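Local atomic coordinates of msDPBB_sym2 protein (Synthetic construct, PDB entry 7DWW), a protein that is a computationally designed double-psi beta barrel, the core fold of RNA polymerase, and probably serves as a minimal model of that fold. Residues A[22-25]-A[26-30]; A[32-35]-A[36-40]; A[57-61]-A[62-66]; A[65-69]-A[70-74]. All coordinates share one frame; numbering follows the deposited sequence.

Overall arrangement
The four contacts follow one another along a single small double-psi barrel. Interaction 1 turns strand 21-24 into helix 26-32, and interaction 2 leads from the end of that helix into strand 39-43, their centres about 8 Å apart. Interaction 3 brings a loop into strand 64-67, and interaction 4, which shares Val65 and Arg66 with it, carries that strand into helix 69-75. Interactions 1 and 4 have centres about 16 Å apart on opposite sides of the chain's centre and share the sequence VRMDEELMR. Strands 21-24 and 64-67 are outermost in the sheet order; a probable Arg23 O to Arg66 N bond links them, consistent with closure into a barrel.

Interaction 1. Residues A[22-25]-A[26-30]; sequences VRMD and EELMR
Asp25 reaches over the first turn of the helix and takes the N-H of Leu28 on OD2, at 3.0 Å from Leu28 N. The donor comes from above the carboxylate, 49° out of its plane, and the bond is moderately bent. What brings the carboxylate back over the helix start is chi1 of 69°, with CG set between the backbone N and the carbonyl carbon. Asp25 OD1 lies 3.4 Å from Leu28 CB, and the two side chains run at about a right angle to each other. This is the N-cap of helix 26-32, where strand 21-24 breaks off and the chain turns; the short axes of strand and helix stand 99° apart. Asp25 O then accepts from Met29 N at 2.9 Å, the first regular turn of the helix. Met24 supplies the apolar half. Its chain bends at the sulfur, and Met24 CE meets Leu28 CG at 3.7 Å, the two side chains again nearly perpendicular. Closer to the backbone, Met24 CB lies 3.7 Å from Met29 CG, and Met29 SD passes 3.6 Å from Met24 O. Beyond the pair, Met24 and Met29 both rest on Val52 of strand 47-54, while Asp25 touches Val60 from a loop.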
loop_
_atom_site.group_PDB
_atom_site.type_symbol
_atom_site.label_atom_id
_atom_site.label_comp_id
_atom_site.label_asym_id
_atom_site.label_seq_id
_atom_site.Cartn_x
_atom_site.Cartn_y
_atom_site.Cartn_z
ATOM N N VAL A 22 -4.215 -0.363 3.139
ATOM C CA VAL A 22 -3.143 0.412 2.528
ATOM C C VAL A 22 -3.766 1.323 1.483
ATOM O O VAL A 22 -4.809 1.018 0.905
ATOM C CB VAL A 22 -2.042 -0.483 1.928
ATOM C CG1 VAL A 22 -1.419 -1.344 3.025
ATOM C CG2 VAL A 22 -2.592 -1.341 0.808
ATOM N N ARG A 23 -3.116 2.469 1.234
ATOM C CA ARG A 23 -3.700 3.517 0.419
ATOM C C ARG A 23 -2.768 3.817 -0.750
ATOM O O ARG A 23 -1.577 4.067 -0.550
ATOM C CB ARG A 23 -3.988 4.777 1.244
ATOM C CG ARG A 23 -4.869 4.464 2.492
ATOM C CD ARG A 23 -5.475 5.723 3.142
ATOM N NE ARG A 23 -6.644 6.196 2.407
ATOM C CZ ARG A 23 -7.888 5.788 2.642
ATOM N NH1 ARG A 23 -8.126 4.915 3.607
ATOM N NH2 ARG A 23 -8.892 6.257 1.911
ATOM N N MET A 24 -3.329 3.744 -1.957
ATOM C CA MET A 24 -2.638 3.888 -3.234
ATOM C C MET A 24 -3.419 4.866 -4.097
ATOM O O MET A 24 -4.646 4.925 -4.014
ATOM C CB MET A 24 -2.558 2.539 -3.959
ATOM C CG MET A 24 -1.806 1.462 -3.205
ATOM S SD MET A 24 -2.079 -0.153 -3.983
ATOM C CE MET A 24 -1.518 0.241 -5.638
ATOM N N ASP A 25 -2.717 5.629 -4.937
ATOM C CA ASP A 25 -3.423 6.600 -5.773
ATOM C C ASP A 25 -4.184 5.893 -6.894
ATOM O O ASP A 25 -3.901 4.739 -7.264
ATOM C CB ASP A 25 -2.459 7.640 -6.367
ATOM C CG ASP A 25 -1.526 7.038 -7.392
ATOM O OD1 ASP A 25 -0.454 6.523 -7.019
ATOM O OD2 ASP A 25 -1.913 7.009 -8.574
ATOM N N GLU A 26 -5.191 6.592 -7.424
ATOM C CA GLU A 26 -6.072 6.000 -8.431
ATOM C C GLU A 26 -5.297 5.449 -9.640
ATOM O O GLU A 26 -5.566 4.340 -10.114
ATOM C CB GLU A 26 -7.117 7.014 -8.893
ATOM C CG GLU A 26 -7.845 6.593 -10.176
ATOM C CD GLU A 26 -9.345 6.838 -10.137
ATOM O OE1 GLU A 26 -10.106 6.020 -10.707
ATOM O OE2 GLU A 26 -9.762 7.851 -9.538
ATOM N N GLU A 27 -4.344 6.212 -10.179
ATOM C CA GLU A 27 -3.624 5.724 -11.354
ATOM C C GLU A 27 -2.923 4.406 -11.059
ATOM O O GLU A 27 -2.911 3.493 -11.896
ATOM C CB GLU A 27 -2.620 6.765 -11.846
ATOM C CG GLU A 27 -3.274 7.847 -12.627
ATOM C CD GLU A 27 -2.283 8.807 -13.232
ATOM O OE1 GLU A 27 -1.150 8.387 -13.536
ATOM O OE2 GLU A 27 -2.640 9.989 -13.372
ATOM N N LEU A 28 -2.293 4.326 -9.890
ATOM C CA LEU A 28 -1.535 3.131 -9.561
ATOM C C LEU A 28 -2.468 1.941 -9.322
ATOM O O LEU A 28 -2.183 0.816 -9.765
ATOM C CB LEU A 28 -0.648 3.407 -8.350
ATOM C CG LEU A 28 0.362 2.311 -8.048
ATOM C CD1 LEU A 28 1.202 2.009 -9.254
ATOM C CD2 LEU A 28 1.220 2.696 -6.845
ATOM N N MET A 29 -3.597 2.168 -8.624
ATOM C CA MET A 29 -4.596 1.103 -8.484
ATOM C C MET A 29 -5.103 0.646 -9.837
ATOM O O MET A 29 -5.317 -0.548 -10.046
ATOM C CB MET A 29 -5.792 1.561 -7.639
ATOM C CG MET A 29 -5.417 1.921 -6.183
ATOM S SD MET A 29 -6.869 2.373 -5.217
ATOM C CE MET A 29 -7.832 0.863 -5.425
ATOM N N ARG A 30 -5.332 1.587 -10.770
ATOM C CA ARG A 30 -5.847 1.211 -12.091
ATOM C C ARG A 30 -4.853 0.318 -12.823
ATOM O O ARG A 30 -5.227 -0.713 -13.405
ATOM C CB ARG A 30 -6.135 2.450 -12.936
ATOM C CG ARG A 30 -7.494 3.060 -12.794
ATOM C CD ARG A 30 -7.599 4.350 -13.599
ATOM N NE ARG A 30 -8.169 4.120 -14.925
ATOM C CZ ARG A 30 -9.325 4.636 -15.341
ATOM N NH1 ARG A 30 -10.036 5.407 -14.527
ATOM N NH2 ARG A 30 -9.766 4.376 -16.562
#

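Interaction 2. Residues A[32-35]-A[36-40]; sequences LGVK and VGDLV
Val36 follows Lys35 at the first corner of a type II turn that runs from Lys35 to Asp38. Its CB points away from residues 32-35, and the side chain rests on Leu54 of strand 47-54. Gly37 takes the next corner with phi 98°, a conformation glycine adopts readily at this corner of a type II turn. Its own carbonyl oxygen accepts a hydrogen bond from Arg51 NH1.

Asp38 does most of the work. Its backbone N closes the turn on Lys35 O at 3.1 Å, and its carboxylate folds back to hold Lys35 at two further points. Asp38 OD2 receives Lys35 N at 2.8 Å in an almost straight bond, although the donor stands 51° out of the carboxylate plane. Asp38 OD1 offers its syn lone pair to Lys35 NZ, 2.9 Å away, in a salt bridge. The lysine chain is extended beyond CG until chi4, -70°, bends it and brings NZ to the syn side of OD1. Engaging both oxygens should restrict rotation of the carboxylate about CB-CG. On its flank, Asp38 OD2 also lies 3.5 Å from Val34 CB.

Val40, second residue of strand 39-43, points toward residues 32-35. Val40 CG1 meets Val34 CG1 at 3.8 Å, the side chains crossing at about a right angle, and Leu32 CD2 at 4.1 Å; Ile85 of strand 82-87 touches both Leu32 and Val40.

The whole is a helix-to-strand connection: a Schellman motif with Gly33 as C-prime ends the helix, and a type II turn locked by Asp38 starts the next barrel strand.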
loop_
_atom_site.group_PDB
_atom_site.type_symbol
_atom_site.label_atom_id
_atom_site.label_comp_id
_atom_site.label_asym_id
_atom_site.label_seq_id
_atom_site.Cartn_x
_atom_site.Cartn_y
_atom_site.Cartn_z
ATOM N N LEU A 32 -2.426 -1.563 -11.469
ATOM C CA LEU A 32 -2.421 -2.879 -10.829
ATOM C C LEU A 32 -3.677 -3.681 -11.142
ATOM O O LEU A 32 -3.621 -4.919 -11.177
ATOM C CB LEU A 32 -2.295 -2.753 -9.324
ATOM C CG LEU A 32 -2.223 -4.025 -8.474
ATOM C CD1 LEU A 32 -1.033 -4.895 -8.949
ATOM C CD2 LEU A 32 -2.033 -3.612 -7.020
ATOM N N GLY A 33 -4.766 -2.987 -11.430
ATOM C CA GLY A 33 -6.031 -3.674 -11.738
ATOM C C GLY A 33 -6.807 -4.005 -10.477
ATOM O O GLY A 33 -7.425 -5.046 -10.428
ATOM N N VAL A 34 -6.724 -3.151 -9.472
ATOM C CA VAL A 34 -7.514 -3.382 -8.236
ATOM C C VAL A 34 -8.502 -2.234 -8.098
ATOM O O VAL A 34 -8.288 -1.181 -8.645
ATOM C CB VAL A 34 -6.643 -3.457 -6.972
ATOM C CG1 VAL A 34 -5.815 -4.719 -6.918
ATOM C CG2 VAL A 34 -5.788 -2.226 -6.833
ATOM N N LYS A 35 -9.569 -2.522 -7.388
ATOM C CA LYS A 35 -10.598 -1.518 -7.050
ATOM C C LYS A 35 -10.600 -1.381 -5.526
ATOM O O LYS A 35 -10.057 -2.228 -4.845
ATOM C CB LYS A 35 -11.976 -1.969 -7.538
ATOM C CG LYS A 35 -12.507 -3.205 -6.845
ATOM C CD LYS A 35 -13.786 -3.722 -7.430
ATOM C CE LYS A 35 -14.256 -4.977 -6.740
ATOM N NZ LYS A 35 -13.379 -6.115 -7.058
ATOM N N VAL A 36 -11.252 -0.342 -5.031
ATOM C CA VAL A 36 -11.290 -0.109 -3.567
ATOM C C VAL A 36 -11.824 -1.342 -2.838
ATOM O O VAL A 36 -12.824 -1.882 -3.261
ATOM C CB VAL A 36 -12.097 1.156 -3.259
ATOM C CG1 VAL A 36 -12.378 1.298 -1.780
ATOM C CG2 VAL A 36 -11.387 2.374 -3.795
ATOM N N GLY A 37 -11.088 -1.798 -1.830
ATOM C CA GLY A 37 -11.522 -2.932 -1.003
ATOM C C GLY A 37 -10.910 -4.260 -1.393
ATOM O O GLY A 37 -11.074 -5.195 -0.653
ATOM N N ASP A 38 -10.188 -4.316 -2.501
ATOM C CA ASP A 38 -9.581 -5.589 -2.943
ATOM C C ASP A 38 -8.433 -5.998 -2.024
ATOM O O ASP A 38 -7.824 -5.159 -1.412
ATOM C CB ASP A 38 -9.008 -5.451 -4.354
ATOM C CG ASP A 38 -9.999 -5.589 -5.491
ATOM O OD1 ASP A 38 -11.072 -6.098 -5.254
ATOM O OD2 ASP A 38 -9.674 -5.172 -6.589
ATOM N N LEU A 39 -8.195 -7.293 -1.927
ATOM C CA LEU A 39 -7.014 -7.806 -1.229
ATOM C C LEU A 39 -5.792 -7.688 -2.133
ATOM O O LEU A 39 -5.879 -7.944 -3.343
ATOM C CB LEU A 39 -7.187 -9.269 -0.848
ATOM C CG LEU A 39 -8.106 -9.696 0.288
ATOM C CD1 LEU A 39 -8.058 -11.174 0.306
ATOM C CD2 LEU A 39 -7.628 -9.123 1.615
ATOM N N VAL A 40 -4.639 -7.322 -1.540
ATOM C CA VAL A 40 -3.360 -7.277 -2.233
ATOM C C VAL A 40 -2.363 -7.883 -1.277
ATOM O O VAL A 40 -2.542 -7.835 -0.056
ATOM C CB VAL A 40 -2.909 -5.839 -2.620
ATOM C CG1 VAL A 40 -3.813 -5.264 -3.713
ATOM C CG2 VAL A 40 -2.812 -4.969 -1.394
#

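Interaction 3. Residues A[57-61]-A[62-66]; sequences EDDVG and KNIVR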
loop_
_atom_site.group_PDB
_atom_site.type_symbol
_atom_site.label_atom_id
_atom_site.label_comp_id
_atom_site.label_asym_id
_atom_site.label_seq_id
_atom_site.Cartn_x
_atom_site.Cartn_y
_atom_site.Cartn_z
ATOM N N GLU A 57 -5.224 11.712 -2.835
ATOM C CA GLU A 57 -5.403 12.445 -4.146
ATOM C C GLU A 57 -4.102 12.981 -4.756
ATOM O O GLU A 57 -3.899 12.836 -5.970
ATOM C CB GLU A 57 -6.579 13.438 -4.269
ATOM C CG GLU A 57 -7.975 12.847 -4.522
ATOM C CD GLU A 57 -9.148 13.793 -4.778
ATOM O OE1 GLU A 57 -9.392 14.129 -5.948
ATOM O OE2 GLU A 57 -9.825 14.183 -3.811
ATOM N N ASP A 58 -3.373 13.727 -3.950
ATOM C CA ASP A 58 -2.141 14.326 -4.500
ATOM C C ASP A 58 -1.211 13.181 -4.925
ATOM O O ASP A 58 -0.807 13.145 -6.109
ATOM C CB ASP A 58 -1.525 15.275 -3.473
ATOM C CG ASP A 58 -1.504 14.645 -2.101
ATOM O OD1 ASP A 58 -1.663 13.415 -2.032
ATOM O OD2 ASP A 58 -1.407 15.394 -1.130
ATOM N N ASP A 59 -0.996 12.244 -4.011
ATOM C CA ASP A 59 -0.068 11.099 -4.145
ATOM C C ASP A 59 0.064 10.510 -5.556
ATOM O O ASP A 59 0.785 9.525 -5.671
ATOM C CB ASP A 59 -0.511 9.991 -3.195
ATOM C CG ASP A 59 -0.136 10.253 -1.750
ATOM O OD1 ASP A 59 -0.598 11.225 -1.190
ATOM O OD2 ASP A 59 0.593 9.472 -1.224
ATOM N N VAL A 60 -0.481 11.121 -6.611
ATOM C CA VAL A 60 -0.427 10.375 -7.900
ATOM C C VAL A 60 0.967 10.282 -8.519
ATOM O O VAL A 60 1.216 9.297 -9.209
ATOM C CB VAL A 60 -1.507 10.861 -8.878
ATOM C CG1 VAL A 60 -1.353 10.213 -10.240
ATOM C CG2 VAL A 60 -2.891 10.593 -8.319
ATOM N N GLY A 61 1.868 11.213 -8.266
ATOM C CA GLY A 61 3.138 10.993 -8.987
ATOM C C GLY A 61 4.073 10.116 -8.196
ATOM O O GLY A 61 4.834 9.354 -8.802
ATOM N N LYS A 62 3.977 10.226 -6.873
ATOM C CA LYS A 62 4.878 9.624 -5.852
ATOM C C LYS A 62 5.077 8.121 -5.981
ATOM O O LYS A 62 6.157 7.676 -5.681
ATOM C CB LYS A 62 4.383 10.003 -4.460
ATOM C CG LYS A 62 3.583 11.290 -4.408
ATOM C CD LYS A 62 3.779 12.012 -3.111
ATOM C CE LYS A 62 2.672 12.987 -2.793
ATOM N NZ LYS A 62 3.175 14.164 -2.052
ATOM N N ASN A 63 4.072 7.380 -6.400
ATOM C CA ASN A 63 4.226 5.908 -6.436
ATOM C C ASN A 63 4.535 5.449 -5.001
ATOM O O ASN A 63 5.499 4.728 -4.767
ATOM C CB ASN A 63 5.026 5.427 -7.647
ATOM C CG ASN A 63 5.605 4.050 -7.503
ATOM O OD1 ASN A 63 6.776 3.896 -7.185
ATOM N ND2 ASN A 63 4.769 3.052 -7.679
ATOM N N ILE A 64 3.713 5.897 -4.061
ATOM C CA ILE A 64 3.877 5.476 -2.645
ATOM C C ILE A 64 2.684 4.597 -2.273
ATOM O O ILE A 64 1.686 4.629 -2.975
ATOM C CB ILE A 64 3.910 6.684 -1.697
ATOM C CG1 ILE A 64 2.768 7.650 -1.985
ATOM C CG2 ILE A 64 5.267 7.364 -1.695
ATOM C CD1 ILE A 64 2.529 8.648 -0.896
ATOM N N VAL A 65 2.856 3.827 -1.209
ATOM C CA VAL A 65 1.758 3.025 -0.608
ATOM C C VAL A 65 1.726 3.442 0.857
ATOM O O VAL A 65 2.733 3.299 1.504
ATOM C CB VAL A 65 1.948 1.509 -0.788
ATOM C CG1 VAL A 65 3.277 1.011 -0.280
ATOM C CG2 VAL A 65 0.815 0.734 -0.141
ATOM N N ARG A 66 0.623 4.011 1.316
ATOM C CA ARG A 66 0.561 4.461 2.710
ATOM C C ARG A 66 0.046 3.327 3.584
ATOM O O ARG A 66 -0.954 2.690 3.251
ATOM C CB ARG A 66 -0.355 5.669 2.839
ATOM C CG ARG A 66 0.272 6.948 2.350
ATOM C CD ARG A 66 -0.436 8.161 2.890
ATOM N NE ARG A 66 0.052 9.382 2.248
ATOM C CZ ARG A 66 1.138 10.047 2.625
ATOM N NH1 ARG A 66 1.861 9.620 3.649
ATOM N NH2 ARG A 66 1.494 11.158 1.983
#
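Asp59 O is approached by Lys62 from two sides of that residue: Lys62 N lies 3.5 Å from Asp59 O, and in the side chain Lys62 CG also comes within 3.5 Å of Asp59 O. Lys62 thus packs along the backbone of the loop. With its chain bent at chi2 and chi4, Lys62 CE comes 3.6 Å from Asp59 CA. The ammonium then ends near two acids without touching either: Lys62 NZ is 4.9 Å from Asp59 OD1 and 4.8 Å from Asp58 OD2. Their negative charge would probably still attract it.

The carboxylate of Asp59 comes obliquely to the guanidinium of Arg66 in a weak ion pair, 3.5 Å from Asp59 OD2 to Arg66 NE, a doubtful distance because OD2 is modelled too close to Ile64. As modelled, the two planes are 71° apart, which does not suggest a two-pronged pair. A firmer partner for the arginine lies beyond the loop: its NH1 donates to Leu11 O.

Asn63 carries the chain round with left-handed backbone angles, 59° and 51°, and sends its side chain off to donate from ND2 to Ile6 O.

The loop delivers the chain to strand 64-67, which runs parallel to strand 4-11 on one flank and bonds to strand 21-24 through Arg66 and Arg23. Helix 26-32 borders the turn, with Glu27 against Val60 and Leu28 against Asn63.

Interaction 4. Residues A[65-69]-A[70-74]; sequences VRMDE and ELMRL
Met67 packs its methyl group against Leu71 on the buried side, with CE 3.6 Å from Leu71 CD2 and the two side chains crossing at about a right angle. A bend at chi3 of 57° turns CE toward the leucine. Met72 comes in from farther along the helix, its CE 3.3 Å from Met67 O and its CG 4.1 Å from Met67 CB.

Asp68 marks the border as the N-cap. Asp68 OD2 accepts from Glu70 N at 2.7 Å on the anti side, while Asp68 O accepts from Met72 N at 3.1 Å.

The outer side is polar and exposed. Glu69 doubles back through bends at chi1 and chi2 to meet Arg73 one turn on, and Glu69 OE2 receives Arg73 NE at 2.7 Å on its syn side. As modelled, carboxylate and guanidinium are only 20° from coplanar, the acid lying at the guanidinium edge; the second prong, OE1 to NH2, is modelled too short to trust. Glu70 extends separately to a salt bridge with Lys19.

Helix 69-75 thus follows strand 64-67 with its apolar face on the barrel: Leu71 touches Val22 of strand 21-24 and Ala50 of strand 47-54, and Met72 lies against Val9 and Leu11 of strand 4-11.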
loop_
_atom_site.group_PDB
_atom_site.type_symbol
_atom_site.label_atom_id
_atom_site.label_comp_id
_atom_site.label_asym_id
_atom_site.label_seq_id
_atom_site.Cartn_x
_atom_site.Cartn_y
_atom_site.Cartn_z
ATOM N N VAL A 65 2.856 3.827 -1.209
ATOM C CA VAL A 65 1.758 3.025 -0.608
ATOM C C VAL A 65 1.726 3.442 0.857
ATOM O O VAL A 65 2.733 3.299 1.504
ATOM C CB VAL A 65 1.948 1.509 -0.788
ATOM C CG1 VAL A 65 3.277 1.011 -0.280
ATOM C CG2 VAL A 65 0.815 0.734 -0.141
ATOM N N ARG A 66 0.623 4.011 1.316
ATOM C CA ARG A 66 0.561 4.461 2.710
ATOM C C ARG A 66 0.046 3.327 3.584
ATOM O O ARG A 66 -0.954 2.690 3.251
ATOM C CB ARG A 66 -0.355 5.669 2.839
ATOM C CG ARG A 66 0.272 6.948 2.350
ATOM C CD ARG A 66 -0.436 8.161 2.890
ATOM N NE ARG A 66 0.052 9.382 2.248
ATOM C CZ ARG A 66 1.138 10.047 2.625
ATOM N NH1 ARG A 66 1.861 9.620 3.649
ATOM N NH2 ARG A 66 1.494 11.158 1.983
ATOM N N MET A 67 0.724 3.103 4.723
ATOM C CA MET A 67 0.538 1.955 5.595
ATOM C C MET A 67 0.539 2.431 7.040
ATOM O O MET A 67 1.203 3.399 7.390
ATOM C CB MET A 67 1.650 0.892 5.421
ATOM C CG MET A 67 1.824 0.347 4.001
ATOM S SD MET A 67 3.219 -0.819 3.953
ATOM C CE MET A 67 2.764 -2.033 5.182
ATOM N N ASP A 68 -0.207 1.717 7.883
ATOM C CA ASP A 68 -0.100 1.910 9.323
ATOM C C ASP A 68 1.262 1.420 9.821
ATOM O O ASP A 68 1.826 0.451 9.301
ATOM C CB ASP A 68 -1.234 1.154 10.011
ATOM C CG ASP A 68 -1.262 1.370 11.500
ATOM O OD1 ASP A 68 -2.100 2.177 11.930
ATOM O OD2 ASP A 68 -0.425 0.778 12.208
ATOM N N GLU A 69 1.783 2.078 10.861
ATOM C CA GLU A 69 3.108 1.717 11.378
ATOM C C GLU A 69 3.156 0.259 11.820
ATOM O O GLU A 69 4.172 -0.427 11.634
ATOM C CB GLU A 69 3.514 2.657 12.530
ATOM C CG GLU A 69 2.808 2.405 13.860
ATOM C CD GLU A 69 3.516 1.333 14.685
ATOM O OE1 GLU A 69 2.902 0.784 15.630
ATOM O OE2 GLU A 69 4.704 1.038 14.389
ATOM N N GLU A 70 2.059 -0.254 12.378
ATOM C CA GLU A 70 2.129 -1.642 12.815
ATOM C C GLU A 70 2.168 -2.616 11.650
ATOM O O GLU A 70 2.873 -3.632 11.736
ATOM C CB GLU A 70 0.966 -1.999 13.733
ATOM C CG GLU A 70 1.184 -3.374 14.375
ATOM C CD GLU A 70 0.131 -3.740 15.404
ATOM O OE1 GLU A 70 -0.080 -4.959 15.634
ATOM O OE2 GLU A 70 -0.481 -2.811 15.979
ATOM N N LEU A 71 1.478 -2.300 10.552
ATOM C CA LEU A 71 1.525 -3.206 9.373
ATOM C C LEU A 71 2.950 -3.218 8.827
ATOM O O LEU A 71 3.432 -4.260 8.461
ATOM C CB LEU A 71 0.512 -2.771 8.318
ATOM C CG LEU A 71 0.284 -3.787 7.201
ATOM C CD1 LEU A 71 -0.354 -5.060 7.729
ATOM C CD2 LEU A 71 -0.542 -3.198 6.086
ATOM N N MET A 72 3.606 -2.068 8.851
ATOM C CA MET A 72 5.026 -1.993 8.447
ATOM C C MET A 72 5.835 -2.924 9.356
ATOM O O MET A 72 6.639 -3.673 8.870
ATOM C CB MET A 72 5.547 -0.570 8.643
ATOM C CG MET A 72 4.995 0.426 7.686
ATOM S SD MET A 72 5.805 2.005 7.923
ATOM C CE MET A 72 4.488 3.120 7.477
ATOM N N ARG A 73 5.591 -2.869 10.658
ATOM C CA ARG A 73 6.357 -3.736 11.583
ATOM C C ARG A 73 6.061 -5.201 11.282
ATOM O O ARG A 73 6.971 -6.006 11.349
ATOM C CB ARG A 73 6.039 -3.395 13.036
ATOM C CG ARG A 73 6.834 -2.226 13.588
ATOM C CD ARG A 73 6.613 -2.026 15.067
ATOM N NE ARG A 73 5.363 -1.386 15.358
ATOM C CZ ARG A 73 4.434 -1.932 16.108
ATOM N NH1 ARG A 73 4.644 -3.128 16.619
ATOM N NH2 ARG A 73 3.314 -1.291 16.347
ATOM N N LEU A 74 4.818 -5.529 10.976
ATOM C CA LEU A 74 4.499 -6.938 10.678
ATOM C C LEU A 74 5.262 -7.388 9.441
ATOM O O LEU A 74 5.774 -8.482 9.457
ATOM C CB LEU A 74 2.997 -7.073 10.445
ATOM C CG LEU A 74 2.518 -8.506 10.285
ATOM C CD1 LEU A 74 2.750 -9.292 11.555
ATOM C CD2 LEU A 74 1.062 -8.548 9.887
#